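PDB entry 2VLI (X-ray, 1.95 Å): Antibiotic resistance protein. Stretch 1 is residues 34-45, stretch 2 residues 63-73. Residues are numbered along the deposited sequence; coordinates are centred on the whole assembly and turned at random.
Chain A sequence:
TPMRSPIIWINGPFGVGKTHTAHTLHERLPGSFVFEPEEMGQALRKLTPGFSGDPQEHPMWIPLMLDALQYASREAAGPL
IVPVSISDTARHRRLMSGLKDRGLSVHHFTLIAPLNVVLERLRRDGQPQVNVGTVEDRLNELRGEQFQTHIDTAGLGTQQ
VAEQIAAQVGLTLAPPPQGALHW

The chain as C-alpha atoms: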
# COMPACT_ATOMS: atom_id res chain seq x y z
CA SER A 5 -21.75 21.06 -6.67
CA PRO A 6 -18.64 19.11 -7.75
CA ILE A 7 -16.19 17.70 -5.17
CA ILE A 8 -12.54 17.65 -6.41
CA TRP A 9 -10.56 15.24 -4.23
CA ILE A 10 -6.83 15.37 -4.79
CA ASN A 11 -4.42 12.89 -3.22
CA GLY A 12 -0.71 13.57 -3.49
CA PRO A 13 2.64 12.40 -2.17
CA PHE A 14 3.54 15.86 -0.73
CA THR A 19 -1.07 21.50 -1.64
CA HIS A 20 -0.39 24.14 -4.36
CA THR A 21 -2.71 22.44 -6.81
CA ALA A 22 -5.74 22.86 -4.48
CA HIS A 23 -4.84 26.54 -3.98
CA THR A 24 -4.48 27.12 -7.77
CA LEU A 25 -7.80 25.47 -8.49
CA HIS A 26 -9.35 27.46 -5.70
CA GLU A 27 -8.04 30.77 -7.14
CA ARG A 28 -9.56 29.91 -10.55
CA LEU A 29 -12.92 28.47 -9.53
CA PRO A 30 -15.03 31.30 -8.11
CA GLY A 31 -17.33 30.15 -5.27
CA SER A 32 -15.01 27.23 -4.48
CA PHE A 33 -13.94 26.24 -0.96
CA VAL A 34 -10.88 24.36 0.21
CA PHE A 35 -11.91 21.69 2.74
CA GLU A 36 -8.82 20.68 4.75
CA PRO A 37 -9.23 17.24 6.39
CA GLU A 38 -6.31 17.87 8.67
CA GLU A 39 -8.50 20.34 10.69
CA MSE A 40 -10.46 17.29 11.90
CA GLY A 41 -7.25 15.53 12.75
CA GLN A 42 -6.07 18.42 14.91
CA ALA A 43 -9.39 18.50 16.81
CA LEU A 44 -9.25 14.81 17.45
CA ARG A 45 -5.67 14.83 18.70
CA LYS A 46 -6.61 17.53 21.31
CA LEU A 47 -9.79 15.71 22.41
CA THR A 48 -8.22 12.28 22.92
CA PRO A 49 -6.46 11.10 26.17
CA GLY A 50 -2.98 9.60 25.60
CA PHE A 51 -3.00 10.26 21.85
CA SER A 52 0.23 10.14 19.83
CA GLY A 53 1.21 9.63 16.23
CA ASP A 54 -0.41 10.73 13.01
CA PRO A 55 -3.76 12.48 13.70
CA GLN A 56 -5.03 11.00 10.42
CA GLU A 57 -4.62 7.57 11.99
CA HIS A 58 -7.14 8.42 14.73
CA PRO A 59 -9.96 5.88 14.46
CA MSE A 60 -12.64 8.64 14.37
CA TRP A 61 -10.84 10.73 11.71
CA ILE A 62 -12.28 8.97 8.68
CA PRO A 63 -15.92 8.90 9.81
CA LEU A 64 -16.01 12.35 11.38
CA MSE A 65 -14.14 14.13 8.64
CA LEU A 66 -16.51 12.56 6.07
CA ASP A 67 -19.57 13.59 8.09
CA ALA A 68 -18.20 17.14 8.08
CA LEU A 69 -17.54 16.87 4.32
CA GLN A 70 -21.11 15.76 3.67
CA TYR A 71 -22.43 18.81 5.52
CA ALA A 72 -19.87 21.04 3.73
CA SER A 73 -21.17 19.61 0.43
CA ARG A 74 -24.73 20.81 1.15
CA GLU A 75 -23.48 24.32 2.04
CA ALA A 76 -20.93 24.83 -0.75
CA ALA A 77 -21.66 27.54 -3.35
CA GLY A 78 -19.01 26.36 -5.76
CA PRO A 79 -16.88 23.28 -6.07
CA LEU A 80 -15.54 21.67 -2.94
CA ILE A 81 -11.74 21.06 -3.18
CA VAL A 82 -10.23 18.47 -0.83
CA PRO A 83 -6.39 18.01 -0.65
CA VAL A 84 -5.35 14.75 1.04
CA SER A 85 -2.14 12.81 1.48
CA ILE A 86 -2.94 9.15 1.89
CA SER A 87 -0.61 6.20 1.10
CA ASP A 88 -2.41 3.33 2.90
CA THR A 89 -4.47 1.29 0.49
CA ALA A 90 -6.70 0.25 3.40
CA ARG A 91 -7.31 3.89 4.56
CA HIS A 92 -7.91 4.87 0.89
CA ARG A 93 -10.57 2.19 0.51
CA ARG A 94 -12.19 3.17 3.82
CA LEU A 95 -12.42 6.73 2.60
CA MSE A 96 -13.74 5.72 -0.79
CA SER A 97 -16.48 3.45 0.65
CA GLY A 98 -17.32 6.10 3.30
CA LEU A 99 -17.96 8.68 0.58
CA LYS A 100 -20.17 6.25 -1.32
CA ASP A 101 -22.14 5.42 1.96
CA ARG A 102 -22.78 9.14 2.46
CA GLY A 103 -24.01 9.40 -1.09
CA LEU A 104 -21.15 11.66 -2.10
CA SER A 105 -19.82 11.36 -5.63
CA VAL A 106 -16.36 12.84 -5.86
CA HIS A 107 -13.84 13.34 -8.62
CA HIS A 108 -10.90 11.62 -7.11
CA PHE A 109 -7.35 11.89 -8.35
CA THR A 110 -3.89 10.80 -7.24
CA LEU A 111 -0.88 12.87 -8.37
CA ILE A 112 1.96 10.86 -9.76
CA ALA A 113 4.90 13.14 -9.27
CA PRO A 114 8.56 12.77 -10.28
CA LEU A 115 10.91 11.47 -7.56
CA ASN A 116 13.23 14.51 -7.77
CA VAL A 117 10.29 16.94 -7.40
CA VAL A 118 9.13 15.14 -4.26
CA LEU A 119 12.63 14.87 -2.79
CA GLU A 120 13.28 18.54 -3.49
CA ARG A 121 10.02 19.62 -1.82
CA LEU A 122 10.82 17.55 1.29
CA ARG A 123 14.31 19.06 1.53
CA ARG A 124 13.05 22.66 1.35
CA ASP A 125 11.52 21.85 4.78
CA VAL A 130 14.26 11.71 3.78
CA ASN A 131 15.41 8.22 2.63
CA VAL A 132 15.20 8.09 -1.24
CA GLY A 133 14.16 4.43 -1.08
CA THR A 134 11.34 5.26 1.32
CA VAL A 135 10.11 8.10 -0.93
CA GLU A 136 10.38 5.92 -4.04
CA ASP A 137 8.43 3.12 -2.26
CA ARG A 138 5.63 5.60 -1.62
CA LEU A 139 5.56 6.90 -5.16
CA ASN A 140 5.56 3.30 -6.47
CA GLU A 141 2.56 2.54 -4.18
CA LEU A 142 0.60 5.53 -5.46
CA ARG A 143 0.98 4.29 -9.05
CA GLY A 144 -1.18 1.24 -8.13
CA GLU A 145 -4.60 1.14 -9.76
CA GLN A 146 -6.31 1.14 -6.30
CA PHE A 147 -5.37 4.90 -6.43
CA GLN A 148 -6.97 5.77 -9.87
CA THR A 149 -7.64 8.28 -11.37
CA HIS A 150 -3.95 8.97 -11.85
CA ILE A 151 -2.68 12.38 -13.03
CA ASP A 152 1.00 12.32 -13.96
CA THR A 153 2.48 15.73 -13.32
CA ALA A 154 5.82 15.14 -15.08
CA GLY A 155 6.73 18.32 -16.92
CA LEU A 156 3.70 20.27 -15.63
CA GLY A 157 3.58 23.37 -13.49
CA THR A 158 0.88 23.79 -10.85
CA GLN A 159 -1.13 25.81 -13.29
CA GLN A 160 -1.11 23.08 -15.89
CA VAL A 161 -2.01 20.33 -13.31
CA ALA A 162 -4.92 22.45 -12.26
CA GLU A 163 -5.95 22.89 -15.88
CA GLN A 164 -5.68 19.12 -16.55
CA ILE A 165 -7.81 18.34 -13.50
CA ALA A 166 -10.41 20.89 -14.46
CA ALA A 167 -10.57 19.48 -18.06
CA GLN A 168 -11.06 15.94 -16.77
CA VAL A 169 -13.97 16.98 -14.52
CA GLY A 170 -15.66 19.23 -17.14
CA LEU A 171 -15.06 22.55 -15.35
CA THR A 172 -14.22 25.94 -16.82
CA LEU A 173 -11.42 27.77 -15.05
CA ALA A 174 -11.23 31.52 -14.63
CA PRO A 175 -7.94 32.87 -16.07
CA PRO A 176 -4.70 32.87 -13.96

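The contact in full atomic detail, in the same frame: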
# COMPACT_ATOMS: atom_id res chain seq x y z
N VAL A 34 -11.86 25.36 -0.09
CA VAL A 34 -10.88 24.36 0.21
C VAL A 34 -11.18 23.74 1.60
O VAL A 34 -11.02 24.36 2.64
CB VAL A 34 -9.45 24.91 0.15
CG1 VAL A 34 -8.47 23.79 0.36
CG2 VAL A 34 -9.13 25.56 -1.22
N PHE A 35 -11.64 22.50 1.56
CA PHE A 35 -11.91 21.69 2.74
C PHE A 35 -10.66 20.93 3.14
O PHE A 35 -10.19 20.09 2.38
CB PHE A 35 -13.05 20.76 2.40
CG PHE A 35 -13.49 19.86 3.51
CD1 PHE A 35 -14.70 20.12 4.19
CD2 PHE A 35 -12.77 18.74 3.85
CE1 PHE A 35 -15.17 19.25 5.16
CE2 PHE A 35 -13.24 17.89 4.81
CZ PHE A 35 -14.45 18.17 5.49
N GLU A 36 -10.11 21.22 4.31
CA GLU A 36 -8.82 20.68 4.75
C GLU A 36 -9.02 19.65 5.83
O GLU A 36 -9.23 20.02 6.98
CB GLU A 36 -7.91 21.77 5.29
CG GLU A 36 -7.81 22.93 4.36
CD GLU A 36 -6.70 23.88 4.70
OE1 GLU A 36 -6.65 24.40 5.86
OE2 GLU A 36 -5.89 24.15 3.77
N PRO A 37 -8.95 18.34 5.48
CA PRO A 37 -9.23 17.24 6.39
C PRO A 37 -8.37 17.23 7.62
O PRO A 37 -8.75 16.73 8.66
CB PRO A 37 -8.92 16.00 5.56
CG PRO A 37 -9.08 16.44 4.19
CD PRO A 37 -8.63 17.85 4.14
N GLU A 38 -7.17 17.78 7.52
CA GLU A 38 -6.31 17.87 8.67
C GLU A 38 -6.91 18.67 9.85
O GLU A 38 -6.54 18.43 10.98
CB GLU A 38 -4.94 18.45 8.26
CG GLU A 38 -5.03 19.77 7.50
CD GLU A 38 -5.09 19.63 5.92
OE1 GLU A 38 -6.01 19.03 5.36
OE2 GLU A 38 -4.22 20.22 5.24
N GLU A 39 -7.80 19.64 9.59
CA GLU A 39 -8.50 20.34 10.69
C GLU A 39 -9.24 19.38 11.62
O GLU A 39 -9.38 19.64 12.81
CB GLU A 39 -9.52 21.37 10.21
CG GLU A 39 -9.05 22.44 9.26
CD GLU A 39 -8.05 23.41 9.86
OE1 GLU A 39 -7.62 23.25 11.02
OE2 GLU A 39 -7.68 24.36 9.13
N MSE A 40 -9.76 18.28 11.07
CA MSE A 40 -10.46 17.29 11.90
C MSE A 40 -9.45 16.47 12.66
O MSE A 40 -9.70 16.06 13.82
CB MSE A 40 -11.34 16.38 11.06
CG MSE A 40 -12.11 15.39 11.92
SE MSE A 40 -13.39 16.33 13.21
CE MSE A 40 -14.58 17.02 11.88
N GLY A 41 -8.30 16.19 12.04
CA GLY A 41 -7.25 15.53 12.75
C GLY A 41 -6.76 16.32 13.94
O GLY A 41 -6.52 15.77 14.98
N GLN A 42 -6.58 17.62 13.79
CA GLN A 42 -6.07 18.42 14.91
C GLN A 42 -7.03 18.50 16.11
O GLN A 42 -6.60 18.54 17.26
CB GLN A 42 -5.70 19.80 14.41
CG GLN A 42 -4.57 19.70 13.38
CD GLN A 42 -3.28 19.08 13.96
OE1 GLN A 42 -2.70 19.64 14.90
NE2 GLN A 42 -2.84 17.94 13.41
N ALA A 43 -8.32 18.50 15.81
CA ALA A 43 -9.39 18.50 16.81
C ALA A 43 -9.33 17.19 17.53
O ALA A 43 -9.27 17.15 18.77
CB ALA A 43 -10.74 18.67 16.12
N LEU A 44 -9.27 16.10 16.79
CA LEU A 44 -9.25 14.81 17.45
C LEU A 44 -8.00 14.52 18.32
O LEU A 44 -8.08 13.86 19.38
CB LEU A 44 -9.46 13.72 16.43
CG LEU A 44 -10.86 13.72 15.80
CD1 LEU A 44 -10.77 12.93 14.48
CD2 LEU A 44 -11.96 13.12 16.74
N ARG A 45 -6.86 14.99 17.89
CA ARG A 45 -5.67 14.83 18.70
C ARG A 45 -5.83 15.55 20.06
O ARG A 45 -5.49 14.99 21.07
CB ARG A 45 -4.41 15.25 17.95
CG ARG A 45 -4.02 16.71 17.95
CD ARG A 45 -2.53 16.91 17.55
NE ARG A 45 -1.91 17.84 18.47
CZ ARG A 45 -2.08 19.16 18.45
NH1 ARG A 45 -2.83 19.72 17.52
NH2 ARG A 45 -1.48 19.93 19.37
N PRO A 63 -14.49 8.62 9.75
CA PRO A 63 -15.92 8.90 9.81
C PRO A 63 -16.32 10.36 10.15
O PRO A 63 -17.24 10.90 9.58
CB PRO A 63 -16.44 7.91 10.87
CG PRO A 63 -15.28 7.68 11.73
CD PRO A 63 -14.08 7.66 10.80
N LEU A 64 -15.57 11.03 10.99
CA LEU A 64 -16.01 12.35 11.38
C LEU A 64 -15.66 13.37 10.34
O LEU A 64 -16.42 14.29 10.11
CB LEU A 64 -15.50 12.76 12.76
CG LEU A 64 -15.86 11.92 13.98
CD1 LEU A 64 -15.56 12.64 15.31
CD2 LEU A 64 -17.34 11.35 13.87
N MSE A 65 -14.47 13.25 9.74
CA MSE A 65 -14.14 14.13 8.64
C MSE A 65 -15.11 14.00 7.46
O MSE A 65 -15.46 15.00 6.83
CB MSE A 65 -12.67 13.94 8.26
CG MSE A 65 -12.15 14.79 7.13
SE MSE A 65 -12.60 14.12 5.34
CE MSE A 65 -11.69 12.35 5.32
N LEU A 66 -15.58 12.79 7.17
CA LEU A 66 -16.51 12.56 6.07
C LEU A 66 -17.92 13.05 6.39
O LEU A 66 -18.63 13.54 5.52
CB LEU A 66 -16.54 11.07 5.69
CG LEU A 66 -15.31 10.44 4.95
CD1 LEU A 66 -15.55 8.92 4.73
CD2 LEU A 66 -14.97 11.18 3.68
N ASP A 67 -18.35 12.90 7.63
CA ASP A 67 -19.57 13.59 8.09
C ASP A 67 -19.49 15.10 7.88
O ASP A 67 -20.42 15.71 7.38
CB ASP A 67 -19.79 13.30 9.55
CG ASP A 67 -20.14 11.87 9.81
OD1 ASP A 67 -20.48 11.11 8.86
OD2 ASP A 67 -20.05 11.50 10.99
N ALA A 68 -18.40 15.72 8.34
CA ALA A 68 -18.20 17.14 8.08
C ALA A 68 -18.24 17.51 6.58
O ALA A 68 -18.78 18.54 6.20
CB ALA A 68 -16.89 17.59 8.68
N LEU A 69 -17.58 16.70 5.76
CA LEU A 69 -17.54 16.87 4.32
C LEU A 69 -18.93 16.82 3.70
O LEU A 69 -19.27 17.64 2.85
CB LEU A 69 -16.65 15.80 3.66
CG LEU A 69 -16.37 15.95 2.17
CD1 LEU A 69 -15.79 17.35 1.88
CD2 LEU A 69 -15.43 14.84 1.69
N GLN A 70 -19.73 15.86 4.12
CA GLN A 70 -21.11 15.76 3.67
C GLN A 70 -21.89 17.05 3.97
O GLN A 70 -22.53 17.59 3.10
CB GLN A 70 -21.75 14.58 4.34
CG GLN A 70 -23.15 14.22 3.88
CD GLN A 70 -23.63 12.97 4.60
OE1 GLN A 70 -23.22 12.71 5.74
NE2 GLN A 70 -24.46 12.19 3.95
N TYR A 71 -21.77 17.56 5.19
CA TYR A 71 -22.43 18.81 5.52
C TYR A 71 -21.84 19.93 4.67
O TYR A 71 -22.59 20.72 4.11
CB TYR A 71 -22.35 19.12 7.04
CG TYR A 71 -23.10 20.38 7.40
CD1 TYR A 71 -24.49 20.37 7.58
CD2 TYR A 71 -22.45 21.59 7.46
CE1 TYR A 71 -25.18 21.54 7.87
CE2 TYR A 71 -23.14 22.78 7.73
CZ TYR A 71 -24.49 22.76 7.93
OH TYR A 71 -25.16 23.95 8.19
N ALA A 72 -20.51 20.01 4.57
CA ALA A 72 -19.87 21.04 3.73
C ALA A 72 -20.41 21.03 2.29
O ALA A 72 -20.64 22.09 1.69
CB ALA A 72 -18.31 20.92 3.74
N SER A 73 -20.62 19.83 1.77
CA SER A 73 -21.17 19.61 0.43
C SER A 73 -22.52 20.31 0.23
O SER A 73 -22.76 20.90 -0.80
CB SER A 73 -21.32 18.10 0.17
OG SER A 73 -21.69 17.86 -1.17

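Helices often pack against neighbouring segments without a single polar bond between them, and residues 34-45 and 63-73 of this antibiotic resistance protein illustrate the principle. No hydrogen bond crosses the contact; 426 Å² of surface, summed over both sides, is buried, and the side-chain contacts across it are all apolar. Residues 63-73 are helical throughout, and their backbone N-H and C=O groups are largely paired within the helix, as in A68 N to L64 O (3.0 Å) and L69 N to M65 O (2.9 Å). The first stretch approaches as an extended segment, then turns into a helix whose axis runs at 133° to the other, 9.4 Å away at closest approach.

Walking along that stretch, V34 stays out of reach, and F35 makes the largest contribution. Its CB points toward the second helix, and the t rotamer at chi1 (-179°) lays the ring along L69, M65, A68 and A72. L69 CD1 sits 3.6 Å from the centroid of the F35 ring, only 4° off the normal, a nearly ideal CH-pi contact. M65, a selenomethionine, lies at the edge instead: its SE atom is 3.9 Å from F35 CE2, and its carbonyl O is 3.6 Å from F35 CZ, where the weakly positive ring hydrogens face electron-rich atoms. A72 CB packs 3.7 Å from F35 CD1.

The CA-to-CB bond of E36 points away, and E36 makes no contact, whereas P37 sets its CB 3.8 Å from M65 CG. One residue pair then brings the backbones closest: the CA atoms of M40 and M65 are 5.8 Å apart, and M40 CB meets M65 CB at 3.9 Å. Selenomethionine M40 bends through p rotamers at chi2 and chi3, carrying its CE to 4.0 Å from A68 CB. A helical turn later, L44 CD2 reaches L64 CD1 at 3.9 Å, extending the apolar seam.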